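Local coordinates for protein hydrogenase maturation factor (Thermoanaerobacter tengcongensis, PDB 3VTI) that accepts a carbamoyl group from HypF in the maturation of [NiFe]-hydrogenases and probably dehydrates it, at the cost of ATP, to a nitrile, at residues L71-I76 and I122-I127; T171-D176 and E231-A236; V177-G182 and H272-D277; G191-V196 and V256-Y261; I220-E225 and E279-V284. All coordinates share one frame; numbering follows the deposited sequence.

Contact 1: residues L71-I76 and I122-I127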
# COMPACT_ATOMS: atom_id res chain seq x y z
N LEU C 71 -13.98 -6.89 -13.66
CA LEU C 71 -12.93 -6.30 -12.85
C LEU C 71 -12.59 -7.14 -11.63
O LEU C 71 -13.43 -7.86 -11.09
CB LEU C 71 -13.35 -4.90 -12.38
CG LEU C 71 -12.83 -3.69 -13.17
CD1 LEU C 71 -13.57 -3.52 -14.48
CD2 LEU C 71 -12.93 -2.42 -12.32
N THR C 72 -11.33 -7.06 -11.21
CA THR C 72 -10.94 -7.65 -9.95
C THR C 72 -10.65 -6.51 -8.99
O THR C 72 -10.27 -5.43 -9.42
CB THR C 72 -9.71 -8.51 -10.10
OG1 THR C 72 -8.70 -7.76 -10.76
CG2 THR C 72 -10.03 -9.77 -10.93
N ALA C 73 -10.86 -6.75 -7.70
CA ALA C 73 -10.60 -5.72 -6.69
C ALA C 73 -9.79 -6.29 -5.53
O ALA C 73 -10.25 -7.18 -4.82
CB ALA C 73 -11.90 -5.10 -6.20
N ALA C 74 -8.57 -5.78 -5.37
CA ALA C 74 -7.72 -6.19 -4.27
C ALA C 74 -7.53 -5.03 -3.29
O ALA C 74 -7.20 -3.91 -3.68
CB ALA C 74 -6.40 -6.69 -4.79
N PHE C 75 -7.75 -5.33 -2.00
CA PHE C 75 -7.68 -4.35 -0.94
C PHE C 75 -6.58 -4.74 0.04
O PHE C 75 -6.53 -5.87 0.52
CB PHE C 75 -8.99 -4.31 -0.16
CG PHE C 75 -10.19 -3.95 -0.99
CD1 PHE C 75 -10.94 -4.95 -1.62
CD2 PHE C 75 -10.59 -2.63 -1.11
CE1 PHE C 75 -12.05 -4.63 -2.38
CE2 PHE C 75 -11.70 -2.30 -1.86
CZ PHE C 75 -12.44 -3.31 -2.50
N ILE C 76 -5.70 -3.78 0.34
CA ILE C 76 -4.68 -3.98 1.35
C ILE C 76 -4.94 -2.96 2.47
O ILE C 76 -4.76 -1.76 2.25
CB ILE C 76 -3.25 -3.84 0.76
CG1 ILE C 76 -3.05 -4.88 -0.36
CG2 ILE C 76 -2.20 -3.97 1.85
CD1 ILE C 76 -1.83 -4.66 -1.25
N ILE C 122 -5.65 0.10 -2.89
CA ILE C 122 -6.50 -0.75 -3.69
C ILE C 122 -5.87 -1.00 -5.07
O ILE C 122 -5.40 -0.07 -5.73
CB ILE C 122 -7.92 -0.15 -3.85
CG1 ILE C 122 -8.55 0.09 -2.47
CG2 ILE C 122 -8.81 -1.07 -4.68
CD1 ILE C 122 -9.66 1.13 -2.46
N ASN C 123 -5.87 -2.27 -5.48
CA ASN C 123 -5.53 -2.62 -6.84
C ASN C 123 -6.74 -3.15 -7.58
O ASN C 123 -7.51 -3.95 -7.04
CB ASN C 123 -4.39 -3.64 -6.90
CG ASN C 123 -4.03 -4.02 -8.32
OD1 ASN C 123 -4.74 -4.78 -8.98
ND2 ASN C 123 -2.94 -3.46 -8.83
N THR C 124 -6.91 -2.73 -8.83
CA THR C 124 -7.95 -3.29 -9.67
C THR C 124 -7.36 -3.77 -10.98
O THR C 124 -6.47 -3.12 -11.54
CB THR C 124 -9.09 -2.28 -9.96
OG1 THR C 124 -8.55 -1.03 -10.38
CG2 THR C 124 -9.93 -2.06 -8.72
N SER C 125 -7.83 -4.92 -11.45
CA SER C 125 -7.55 -5.37 -12.81
C SER C 125 -8.83 -5.41 -13.62
O SER C 125 -9.93 -5.50 -13.05
CB SER C 125 -6.87 -6.73 -12.83
OG SER C 125 -5.71 -6.73 -12.01
N GLY C 126 -8.71 -5.35 -14.94
CA GLY C 126 -9.88 -5.27 -15.79
C GLY C 126 -9.77 -6.11 -17.03
O GLY C 126 -8.68 -6.27 -17.58
N ILE C 127 -10.91 -6.64 -17.46
CA ILE C 127 -11.04 -7.35 -18.72
C ILE C 127 -12.08 -6.65 -19.58
O ILE C 127 -13.19 -6.37 -19.13
CB ILE C 127 -11.39 -8.85 -18.49
CG1 ILE C 127 -10.10 -9.65 -18.35
CG2 ILE C 127 -12.21 -9.45 -19.63
CD1 ILE C 127 -10.33 -11.09 -18.01
O HOH W 1 -6.84 -6.80 -8.61
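The F75 ring leans obliquely against I122, with CD2 3.7 Å from I122 CG1; the two side chains lie side by side and point the same way, and M93 of helix 83-100 packs on both. The second flat group, the N123 carboxamide, stands on the other face of the sheet with T72, A74 and S125. Its ND2 is bonded to S36 and T34, and its OD1 accepts from a water at 2.9 Å. These are neighbouring antiparallel strands (169° between their directions) of the mixed sheet in the AIR synthase-like N-terminal domain. A74 and N123 form a hydrogen-bonded pair: A74 N reaches N123 O at 2.7 Å, nearly straight at 174°, and N123 N reaches A74 O at 2.8 Å. T72 and S125 form the next such pair. On the F75 face, T124 OG1 is tied to T57 and to A53 O of helix 49-60. The N123 face meets the second subunit, where S125 OG bonds S125 OG of that subunit and A74 packs on its N123. T72 OG1, placed between the backbone N and the carbonyl carbon (chi1 52°), takes a weak bond from S125 N at 3.0 Å and holds the N123-bound water, also at 3.0 Å.

Contact 2: residues T171-D176 and E231-A236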
# COMPACT_ATOMS: atom_id res chain seq x y z
N THR C 171 -11.57 29.63 -5.82
CA THR C 171 -12.60 28.66 -6.22
C THR C 171 -12.16 27.24 -5.82
O THR C 171 -11.04 26.81 -6.14
CB THR C 171 -12.83 28.71 -7.76
OG1 THR C 171 -12.62 30.04 -8.24
CG2 THR C 171 -14.25 28.25 -8.12
N PRO C 172 -13.03 26.49 -5.10
CA PRO C 172 -12.69 25.09 -4.84
C PRO C 172 -12.60 24.29 -6.15
O PRO C 172 -13.40 24.51 -7.07
CB PRO C 172 -13.85 24.60 -3.96
CG PRO C 172 -14.97 25.55 -4.23
CD PRO C 172 -14.32 26.87 -4.51
N ILE C 173 -11.62 23.39 -6.22
CA ILE C 173 -11.40 22.57 -7.40
C ILE C 173 -11.82 21.14 -7.11
O ILE C 173 -11.42 20.57 -6.09
CB ILE C 173 -9.93 22.65 -7.89
CG1 ILE C 173 -9.68 24.03 -8.51
CG2 ILE C 173 -9.64 21.58 -8.93
CD1 ILE C 173 -8.27 24.53 -8.37
N PHE C 174 -12.63 20.59 -8.00
CA PHE C 174 -13.13 19.23 -7.89
C PHE C 174 -12.42 18.30 -8.86
O PHE C 174 -12.06 18.70 -9.97
CB PHE C 174 -14.63 19.19 -8.16
CG PHE C 174 -15.45 19.87 -7.10
CD1 PHE C 174 -15.64 21.25 -7.13
CD2 PHE C 174 -16.01 19.13 -6.06
CE1 PHE C 174 -16.39 21.88 -6.14
CE2 PHE C 174 -16.76 19.75 -5.06
CZ PHE C 174 -16.95 21.13 -5.10
N SER C 175 -12.23 17.06 -8.43
CA SER C 175 -11.69 16.02 -9.28
C SER C 175 -12.68 15.65 -10.38
O SER C 175 -13.88 15.85 -10.22
CB SER C 175 -11.35 14.79 -8.45
OG SER C 175 -10.87 13.76 -9.28
N ASP C 176 -12.17 15.12 -11.48
CA ASP C 176 -12.99 14.84 -12.65
C ASP C 176 -13.27 13.35 -12.82
O ASP C 176 -13.76 12.94 -13.87
CB ASP C 176 -12.32 15.39 -13.91
CG ASP C 176 -10.99 14.71 -14.24
OD1 ASP C 176 -10.40 14.06 -13.35
OD2 ASP C 176 -10.52 14.83 -15.39
N GLU C 231 -11.13 27.87 -15.32
CA GLU C 231 -10.50 29.07 -14.79
C GLU C 231 -9.88 28.83 -13.41
O GLU C 231 -8.82 29.38 -13.11
CB GLU C 231 -11.50 30.23 -14.73
CG GLU C 231 -11.92 30.76 -16.10
CD GLU C 231 -10.80 31.49 -16.82
OE1 GLU C 231 -10.11 32.31 -16.17
OE2 GLU C 231 -10.62 31.26 -18.03
N SER C 232 -10.55 28.03 -12.59
CA SER C 232 -10.04 27.71 -11.26
C SER C 232 -8.68 27.00 -11.35
O SER C 232 -7.77 27.31 -10.58
CB SER C 232 -11.05 26.87 -10.49
OG SER C 232 -11.31 25.65 -11.16
N VAL C 233 -8.56 26.08 -12.30
CA VAL C 233 -7.30 25.37 -12.50
C VAL C 233 -6.24 26.31 -13.12
O VAL C 233 -5.07 26.29 -12.71
CB VAL C 233 -7.50 24.11 -13.37
CG1 VAL C 233 -6.17 23.42 -13.64
CG2 VAL C 233 -8.47 23.15 -12.69
N LYS C 234 -6.67 27.12 -14.08
CA LYS C 234 -5.80 28.07 -14.76
C LYS C 234 -5.06 28.99 -13.77
O LYS C 234 -3.83 29.06 -13.80
CB LYS C 234 -6.61 28.90 -15.75
CG LYS C 234 -5.80 29.83 -16.66
CD LYS C 234 -6.74 30.73 -17.45
CE LYS C 234 -5.98 31.68 -18.38
NZ LYS C 234 -5.39 30.95 -19.54
N SER C 235 -5.80 29.66 -12.90
CA SER C 235 -5.19 30.61 -11.96
C SER C 235 -4.49 29.93 -10.76
O SER C 235 -3.55 30.49 -10.21
CB SER C 235 -6.19 31.68 -11.51
OG SER C 235 -7.21 31.14 -10.71
N ALA C 236 -4.95 28.74 -10.38
CA ALA C 236 -4.28 27.96 -9.35
C ALA C 236 -2.85 27.62 -9.79
O ALA C 236 -1.89 27.79 -9.02
CB ALA C 236 -5.05 26.70 -9.05
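From T171 to S175 the backbone runs extended past the first turn of helix 231-240, coming nearest where the CA atoms of T171 and S232 are 5.7 Å apart, and no hydrogen bond joins the two segments. I173 carries most of the contact. Its CG1 lies anti to the carbonyl carbon (chi1 -72°) and rests 3.5 Å from S232 OG. Beyond it, CD1 reaches over the helix backbone to within 3.6 Å of S232 O and 3.9 Å of A236 CB. The other branch, CG2, touches V233 CG2 at 4.2 Å, which puts the isoleucine across S232, V233 and A236, one helical turn. S232 CB is wedged between two partners, T171 CB at 3.7 Å and I173 CG1. Within the helix S232 O accepts the bond from A236 N (3.2 Å), so the carbonyl that I173 CD1 touches has its own donor. M158 and A159 of helix 155-164 pack on I173 as well, while F169 packs on A236. An alanine in place of I173 would probably open a gap between the loop and helix 231-240, leaving V233 and A236 without the CG2 and CD1 contacts. With no polar bond across it, the contact rests on van der Waals packing of the I173 branches, against V233 and A236 and also against the hydroxyl and carbonyl oxygens of S232, away from the magnesium site.

Contact 3: residues V177-G182 and H272-D277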
# COMPACT_ATOMS: atom_id res chain seq x y z
N VAL C 177 -12.95 12.55 -11.79
CA VAL C 177 -13.09 11.09 -11.82
C VAL C 177 -14.40 10.67 -12.47
O VAL C 177 -15.49 11.05 -12.01
CB VAL C 177 -13.05 10.45 -10.41
CG1 VAL C 177 -12.77 8.95 -10.51
CG2 VAL C 177 -11.99 11.11 -9.58
N ALA C 178 -14.27 9.87 -13.52
CA ALA C 178 -15.40 9.40 -14.32
C ALA C 178 -15.01 8.16 -15.13
O ALA C 178 -13.85 8.01 -15.51
CB ALA C 178 -15.89 10.51 -15.23
N PRO C 179 -15.99 7.26 -15.37
CA PRO C 179 -15.78 6.16 -16.32
C PRO C 179 -16.10 6.65 -17.73
O PRO C 179 -17.16 7.24 -17.96
CB PRO C 179 -16.78 5.11 -15.87
CG PRO C 179 -17.91 5.90 -15.28
CD PRO C 179 -17.31 7.17 -14.72
N LEU C 180 -15.18 6.41 -18.65
CA LEU C 180 -15.29 6.97 -20.00
C LEU C 180 -15.61 5.92 -21.04
O LEU C 180 -15.62 6.21 -22.24
CB LEU C 180 -13.99 7.68 -20.39
CG LEU C 180 -13.56 8.89 -19.55
CD1 LEU C 180 -12.14 9.24 -19.90
CD2 LEU C 180 -14.50 10.09 -19.77
N ASN C 181 -15.87 4.70 -20.60
CA ASN C 181 -16.17 3.63 -21.54
C ASN C 181 -17.40 3.92 -22.41
O ASN C 181 -17.46 3.46 -23.55
CB ASN C 181 -16.32 2.30 -20.82
CG ASN C 181 -17.45 2.30 -19.82
OD1 ASN C 181 -17.63 3.25 -19.06
ND2 ASN C 181 -18.23 1.22 -19.83
N GLY C 182 -18.35 4.69 -21.88
CA GLY C 182 -19.53 5.13 -22.62
C GLY C 182 -19.16 6.09 -23.74
O GLY C 182 -19.64 5.95 -24.88
N HIS C 272 -21.91 13.95 -25.58
CA HIS C 272 -21.83 13.01 -24.46
C HIS C 272 -21.53 13.76 -23.16
O HIS C 272 -20.72 14.68 -23.14
CB HIS C 272 -20.75 11.96 -24.73
CG HIS C 272 -20.71 10.86 -23.71
ND1 HIS C 272 -20.13 11.00 -22.48
CD2 HIS C 272 -21.18 9.59 -23.76
CE1 HIS C 272 -20.24 9.88 -21.80
NE2 HIS C 272 -20.88 9.00 -22.55
N GLU C 273 -22.20 13.35 -22.09
CA GLU C 273 -22.11 14.02 -20.78
C GLU C 273 -20.68 14.31 -20.29
O GLU C 273 -20.46 15.34 -19.65
CB GLU C 273 -22.90 13.26 -19.71
CG GLU C 273 -22.33 11.88 -19.37
CD GLU C 273 -23.18 11.11 -18.37
OE1 GLU C 273 -23.75 11.75 -17.45
OE2 GLU C 273 -23.26 9.87 -18.52
N TYR C 274 -19.73 13.43 -20.58
CA TYR C 274 -18.33 13.65 -20.16
C TYR C 274 -17.47 14.27 -21.25
O TYR C 274 -16.25 14.32 -21.13
CB TYR C 274 -17.68 12.35 -19.67
CG TYR C 274 -18.35 11.75 -18.46
CD1 TYR C 274 -18.59 12.53 -17.31
CD2 TYR C 274 -18.77 10.42 -18.45
CE1 TYR C 274 -19.22 11.99 -16.20
CE2 TYR C 274 -19.40 9.87 -17.33
CZ TYR C 274 -19.62 10.66 -16.22
OH TYR C 274 -20.23 10.14 -15.11
N GLY C 275 -18.11 14.75 -22.32
CA GLY C 275 -17.38 15.30 -23.47
C GLY C 275 -17.78 16.71 -23.91
O GLY C 275 -17.44 17.12 -25.00
N LYS C 276 -18.48 17.44 -23.04
CA LYS C 276 -18.99 18.77 -23.39
C LYS C 276 -17.91 19.82 -23.65
O LYS C 276 -18.12 20.75 -24.42
CB LYS C 276 -19.96 19.29 -22.32
CG LYS C 276 -21.22 18.46 -22.12
CD LYS C 276 -22.20 18.59 -23.29
CE LYS C 276 -23.48 17.78 -23.03
NZ LYS C 276 -24.19 17.44 -24.30
N ASP C 277 -16.75 19.65 -23.02
CA ASP C 277 -15.67 20.64 -23.12
C ASP C 277 -14.58 20.18 -24.05
O ASP C 277 -13.47 20.73 -24.02
CB ASP C 277 -15.08 20.94 -21.73
CG ASP C 277 -16.12 21.43 -20.74
OD1 ASP C 277 -16.92 22.32 -21.11
OD2 ASP C 277 -16.14 20.91 -19.61
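A178 sits squarely over one face of the Y274 ring, its CB 3.8 Å from the ring centroid and 12° off the normal, a clear CH-pi contact. E273 CG lies over the centre of the opposite face, so the ring is clasped between an alanine methyl and a glutamate methylene. P179 and L180 approach obliquely: P179 O is 3.5 Å from Y274 CE2, and L180 CD2 packs 3.9 Å from Y274 CB. The phenol OH of Y274 is hydrogen-bonded to E99 of helix 83-100. H272 meets 177-182 differently, with NE2 3.6 Å from G182 C. Its other nitrogen, ND1, accepts from Y274 N at 3.1 Å, a nearly straight bond (167°) with the donor tilted from the imidazole plane, which would fix the ring's rotation. G275 N closes the turn on H272 O at 2.7 Å. The arrangement is thus a type I beta turn, H272 to G275, set against the start of helix 181-187, whose N-cap residue is L180. That residue brings the contact close to the magnesium site of D22, D60 and D199: its side chain approaches that of D199 to about 5 Å.

Contact 4: residues G191-V196 and V256-Y261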
# COMPACT_ATOMS: atom_id res chain seq x y z
N GLY C 191 -14.53 3.38 -35.83
CA GLY C 191 -13.70 2.23 -36.19
C GLY C 191 -12.22 2.53 -36.28
O GLY C 191 -11.63 3.08 -35.34
N GLU C 192 -11.62 2.19 -37.42
CA GLU C 192 -10.17 2.28 -37.63
C GLU C 192 -9.65 3.72 -37.71
O GLU C 192 -8.46 3.96 -37.56
CB GLU C 192 -9.77 1.49 -38.88
CG GLU C 192 -8.27 1.41 -39.14
CD GLU C 192 -7.89 0.20 -39.98
OE1 GLU C 192 -7.51 0.39 -41.17
OE2 GLU C 192 -7.99 -0.93 -39.44
N ALA C 193 -10.56 4.67 -37.93
CA ALA C 193 -10.19 6.09 -37.95
C ALA C 193 -9.72 6.58 -36.58
O ALA C 193 -8.97 7.55 -36.48
CB ALA C 193 -11.36 6.94 -38.46
N ILE C 194 -10.19 5.91 -35.53
CA ILE C 194 -9.68 6.12 -34.18
C ILE C 194 -8.35 5.37 -34.09
O ILE C 194 -8.31 4.13 -34.20
CB ILE C 194 -10.66 5.61 -33.10
CG1 ILE C 194 -12.04 6.28 -33.21
CG2 ILE C 194 -10.04 5.72 -31.68
CD1 ILE C 194 -12.08 7.77 -32.88
N LYS C 195 -7.27 6.11 -33.91
CA LYS C 195 -5.94 5.54 -33.96
C LYS C 195 -5.32 5.33 -32.58
O LYS C 195 -4.75 4.27 -32.31
CB LYS C 195 -5.04 6.36 -34.88
CG LYS C 195 -5.34 6.11 -36.35
CD LYS C 195 -4.76 7.21 -37.18
CE LYS C 195 -4.25 6.71 -38.52
NZ LYS C 195 -3.00 5.91 -38.37
N VAL C 196 -5.44 6.33 -31.71
CA VAL C 196 -4.88 6.27 -30.35
C VAL C 196 -5.88 6.76 -29.31
O VAL C 196 -6.60 7.73 -29.54
CB VAL C 196 -3.59 7.10 -30.22
CG1 VAL C 196 -3.06 7.08 -28.76
CG2 VAL C 196 -2.53 6.61 -31.19
N VAL C 256 -6.41 10.43 -30.84
CA VAL C 256 -5.82 10.69 -32.15
C VAL C 256 -6.71 10.04 -33.22
O VAL C 256 -7.11 8.89 -33.07
CB VAL C 256 -4.37 10.16 -32.23
CG1 VAL C 256 -3.71 10.60 -33.51
CG2 VAL C 256 -3.55 10.67 -31.05
N VAL C 257 -7.03 10.80 -34.27
CA VAL C 257 -7.93 10.33 -35.34
C VAL C 257 -7.43 10.66 -36.74
O VAL C 257 -6.56 11.52 -36.91
CB VAL C 257 -9.37 10.95 -35.23
CG1 VAL C 257 -10.03 10.55 -33.94
CG2 VAL C 257 -9.32 12.46 -35.34
N GLU C 258 -7.99 10.00 -37.74
CA GLU C 258 -7.78 10.38 -39.13
C GLU C 258 -8.31 11.79 -39.38
O GLU C 258 -9.36 12.18 -38.86
CB GLU C 258 -8.43 9.40 -40.10
CG GLU C 258 -7.64 8.12 -40.30
CD GLU C 258 -7.71 7.60 -41.73
OE1 GLU C 258 -7.34 8.36 -42.65
OE2 GLU C 258 -8.12 6.44 -41.93
N ARG C 259 -7.58 12.53 -40.20
CA ARG C 259 -7.86 13.92 -40.50
C ARG C 259 -9.33 14.19 -40.84
O ARG C 259 -9.93 15.13 -40.31
CB ARG C 259 -6.95 14.39 -41.64
CG ARG C 259 -6.63 15.86 -41.60
CD ARG C 259 -5.46 16.21 -42.51
NE ARG C 259 -4.68 17.33 -41.98
CZ ARG C 259 -4.94 18.61 -42.23
NH1 ARG C 259 -5.97 18.95 -42.99
NH2 ARG C 259 -4.18 19.56 -41.70
N ASP C 260 -9.91 13.37 -41.73
CA ASP C 260 -11.27 13.56 -42.21
C ASP C 260 -12.35 13.27 -41.16
O ASP C 260 -13.50 13.68 -41.31
CB ASP C 260 -11.53 12.74 -43.49
CG ASP C 260 -11.24 13.51 -44.78
OD1 ASP C 260 -10.72 14.65 -44.71
OD2 ASP C 260 -11.54 12.98 -45.87
N TYR C 261 -11.98 12.57 -40.09
CA TYR C 261 -12.96 12.15 -39.09
C TYR C 261 -12.92 12.95 -37.80
O TYR C 261 -13.71 12.70 -36.88
CB TYR C 261 -12.82 10.64 -38.81
CG TYR C 261 -13.14 9.81 -40.03
CD1 TYR C 261 -14.41 9.28 -40.22
CD2 TYR C 261 -12.17 9.57 -41.00
CE1 TYR C 261 -14.70 8.52 -41.36
CE2 TYR C 261 -12.44 8.82 -42.13
CZ TYR C 261 -13.71 8.30 -42.30
OH TYR C 261 -13.97 7.55 -43.41
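V256 O is gripped by two successive backbone donors: K195 N at 2.9 Å, with an angle of 163°, and V196 N by a weak bond at 3.3 Å. Two residues facing one define a classic beta bulge, and the register accordingly slips by one between the I194–V257 and V196–V256 pairs. Beyond the bulge V256 N returns a bond to V196 O at 3.0 Å. On its other side E258 N bonds A193 O at 2.9 Å in the carbonyl plane, so the pairing carries on past the end of the regular strand. The side chains divide between the two faces. I194 CD1 lies 3.6 Å from V257 CG1, both chains pointing the same way, whereas V196 CB meets V256 CG2 at 3.7 Å on the opposite face. A193 CB sits over one face of the Y261 ring, offset toward the rim and 3.7 Å from CG, in a CH-pi contact. K195 starts toward V256 and then bends at chi3 and chi4; its side chain crosses that of E258, K195 CE coming 4.1 Å from E258 CG, while NZ goes to N140 O. The two charged ends therefore do not meet, although their nearness may still bring some attraction. Strand 194-198 is one of the two outermost strands of its sheet within this chain. Strand 146-149 follows on the far side of strand 254-257; helix 262-270 packs on V257, and helix 204-216 lies against V196 and V256 through I212.

Contact 5: residues I220-E225 and E279-V284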
# COMPACT_ATOMS: atom_id res chain seq x y z
N ILE C 220 4.18 15.84 -32.25
CA ILE C 220 2.84 16.39 -32.01
C ILE C 220 2.89 17.88 -31.72
O ILE C 220 3.67 18.34 -30.87
CB ILE C 220 2.08 15.64 -30.87
CG1 ILE C 220 1.95 14.15 -31.20
CG2 ILE C 220 0.68 16.23 -30.69
CD1 ILE C 220 1.13 13.35 -30.21
N LYS C 221 2.05 18.61 -32.42
CA LYS C 221 1.90 20.01 -32.21
C LYS C 221 0.56 20.34 -31.63
O LYS C 221 -0.45 20.01 -32.18
CB LYS C 221 2.11 20.76 -33.50
CG LYS C 221 2.07 22.25 -33.34
CD LYS C 221 2.76 22.93 -34.48
CE LYS C 221 4.25 22.95 -34.31
NZ LYS C 221 4.76 24.32 -34.12
N ILE C 222 0.57 20.99 -30.49
CA ILE C 222 -0.66 21.49 -29.88
C ILE C 222 -0.75 23.02 -29.84
O ILE C 222 0.24 23.74 -30.04
CB ILE C 222 -0.92 20.87 -28.49
CG1 ILE C 222 0.17 21.26 -27.49
CG2 ILE C 222 -1.07 19.35 -28.60
CD1 ILE C 222 -0.10 20.80 -26.05
N TYR C 223 -1.96 23.51 -29.60
CA TYR C 223 -2.25 24.94 -29.67
C TYR C 223 -2.75 25.47 -28.33
O TYR C 223 -3.78 25.03 -27.82
CB TYR C 223 -3.21 25.25 -30.83
CG TYR C 223 -2.60 24.92 -32.17
CD1 TYR C 223 -1.90 25.89 -32.90
CD2 TYR C 223 -2.67 23.63 -32.70
CE1 TYR C 223 -1.30 25.59 -34.13
CE2 TYR C 223 -2.07 23.31 -33.92
CZ TYR C 223 -1.40 24.29 -34.63
OH TYR C 223 -0.81 23.98 -35.83
N GLU C 224 -1.99 26.40 -27.76
CA GLU C 224 -2.30 27.01 -26.47
C GLU C 224 -3.75 27.49 -26.36
O GLU C 224 -4.45 27.10 -25.42
CB GLU C 224 -1.33 28.17 -26.20
CG GLU C 224 -1.52 28.84 -24.85
CD GLU C 224 -0.50 29.94 -24.61
OE1 GLU C 224 -0.41 30.88 -25.45
OE2 GLU C 224 0.21 29.85 -23.59
N GLU C 225 -4.18 28.32 -27.31
CA GLU C 225 -5.53 28.88 -27.34
C GLU C 225 -6.65 27.84 -27.42
O GLU C 225 -7.80 28.14 -27.08
CB GLU C 225 -5.69 29.87 -28.51
CG GLU C 225 -5.12 29.38 -29.85
CD GLU C 225 -3.60 29.57 -29.93
OE1 GLU C 225 -3.15 30.73 -29.82
OE2 GLU C 225 -2.86 28.57 -30.09
N GLU C 279 -12.15 19.53 -27.18
CA GLU C 279 -11.53 20.38 -28.20
C GLU C 279 -10.54 19.61 -29.07
O GLU C 279 -9.84 18.71 -28.60
CB GLU C 279 -10.81 21.58 -27.56
CG GLU C 279 -11.66 22.49 -26.67
CD GLU C 279 -12.51 23.52 -27.44
OE1 GLU C 279 -13.04 24.44 -26.77
OE2 GLU C 279 -12.64 23.41 -28.69
N ILE C 280 -10.49 19.97 -30.35
CA ILE C 280 -9.36 19.70 -31.22
C ILE C 280 -8.22 20.55 -30.67
O ILE C 280 -8.35 21.77 -30.56
CB ILE C 280 -9.69 20.14 -32.68
CG1 ILE C 280 -10.85 19.30 -33.25
CG2 ILE C 280 -8.44 20.10 -33.57
CD1 ILE C 280 -11.31 19.72 -34.64
N ILE C 281 -7.10 19.91 -30.31
CA ILE C 281 -6.00 20.63 -29.66
C ILE C 281 -4.68 20.67 -30.45
O ILE C 281 -3.81 21.49 -30.16
CB ILE C 281 -5.72 20.12 -28.22
CG1 ILE C 281 -5.36 18.64 -28.22
CG2 ILE C 281 -6.92 20.42 -27.31
CD1 ILE C 281 -4.66 18.16 -26.97
N GLY C 282 -4.53 19.79 -31.44
CA GLY C 282 -3.29 19.72 -32.18
C GLY C 282 -3.27 18.79 -33.38
O GLY C 282 -4.32 18.35 -33.86
N GLU C 283 -2.05 18.51 -33.85
CA GLU C 283 -1.80 17.75 -35.07
C GLU C 283 -0.52 16.93 -34.90
O GLU C 283 0.45 17.38 -34.30
CB GLU C 283 -1.68 18.68 -36.29
CG GLU C 283 -1.79 17.97 -37.64
CD GLU C 283 -1.61 18.89 -38.85
OE1 GLU C 283 -0.51 19.47 -39.02
OE2 GLU C 283 -2.55 19.00 -39.67
N VAL C 284 -0.53 15.72 -35.45
CA VAL C 284 0.63 14.83 -35.46
C VAL C 284 1.63 15.25 -36.55
O VAL C 284 1.30 15.29 -37.74
CB VAL C 284 0.19 13.37 -35.65
CG1 VAL C 284 1.39 12.45 -35.78
CG2 VAL C 284 -0.70 12.92 -34.50
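K221 N bonds E283 O at 2.8 Å almost in line (177°), and Y223 N bonds I281 O at the same length, 2.8 Å, with the hydrogen less straight (141°) though the donor lies nearly along the C=O axis. These bonds join strands 219-223 and 279-285, adjacent antiparallel members of the mixed sheet in the AIR synthase-like C-terminal domain, whose axes come within 4.4 Å. Strand 279-285 carries a classic beta bulge on its other side, where I281 and G282 both face V147 of strand 146-149. The polar ends are held elsewhere: E283 OE2 by a salt bridge to R259 NH2, K221 NZ by hydrogen bonds to the neutral N293 OD1 and S299 OG. Among the apolar groups, I222 CG2 lies 4.1 Å from I281 CD1, the two side chains side by side and pointing the same way. A chi1 of 64° places I222 CG1 between the backbone N and the carbonyl carbon, and the end of the side chain leads away from strand 279-285; L209 of helix 204-216 packs on this residue. I220 adds a looser touch, CG1 to V284 CG2 at 4.4 Å, and meets the same helix through L209, I212 and S213. An alanine in place of Y223 would probably uncover the backbone at I281 and G282, because the ring atoms that lie beside it would be gone. I281 O and G282 CA lie at the edge of the Y223 ring, near its plane: CD2 is 3.5 Å from I281 O and 4.0 Å from G282 CA.

Contact 1 closes first, bringing strand 120-130 back beside strand 66-78 after helix 83-100 and strand 103-112, all before the other four open. The rest belong to the AIR synthase-like C-terminal domain. Segments 171-176 and 177-182 are consecutive, so contacts 2 and 3 start from one loop; contact 2 then closes on helix 231-240 and contact 3 only at the turn ahead of strand 279-285. Contact 4 opens and closes within the span of contact 3. Contact 5 crosses contacts 2, 3 and 4, and contact 2 crosses contacts 3 and 4. Contacts 4 and 5 join strands of one sheet and touch, V256 CG1 lying 3.9 Å from V284 CG2.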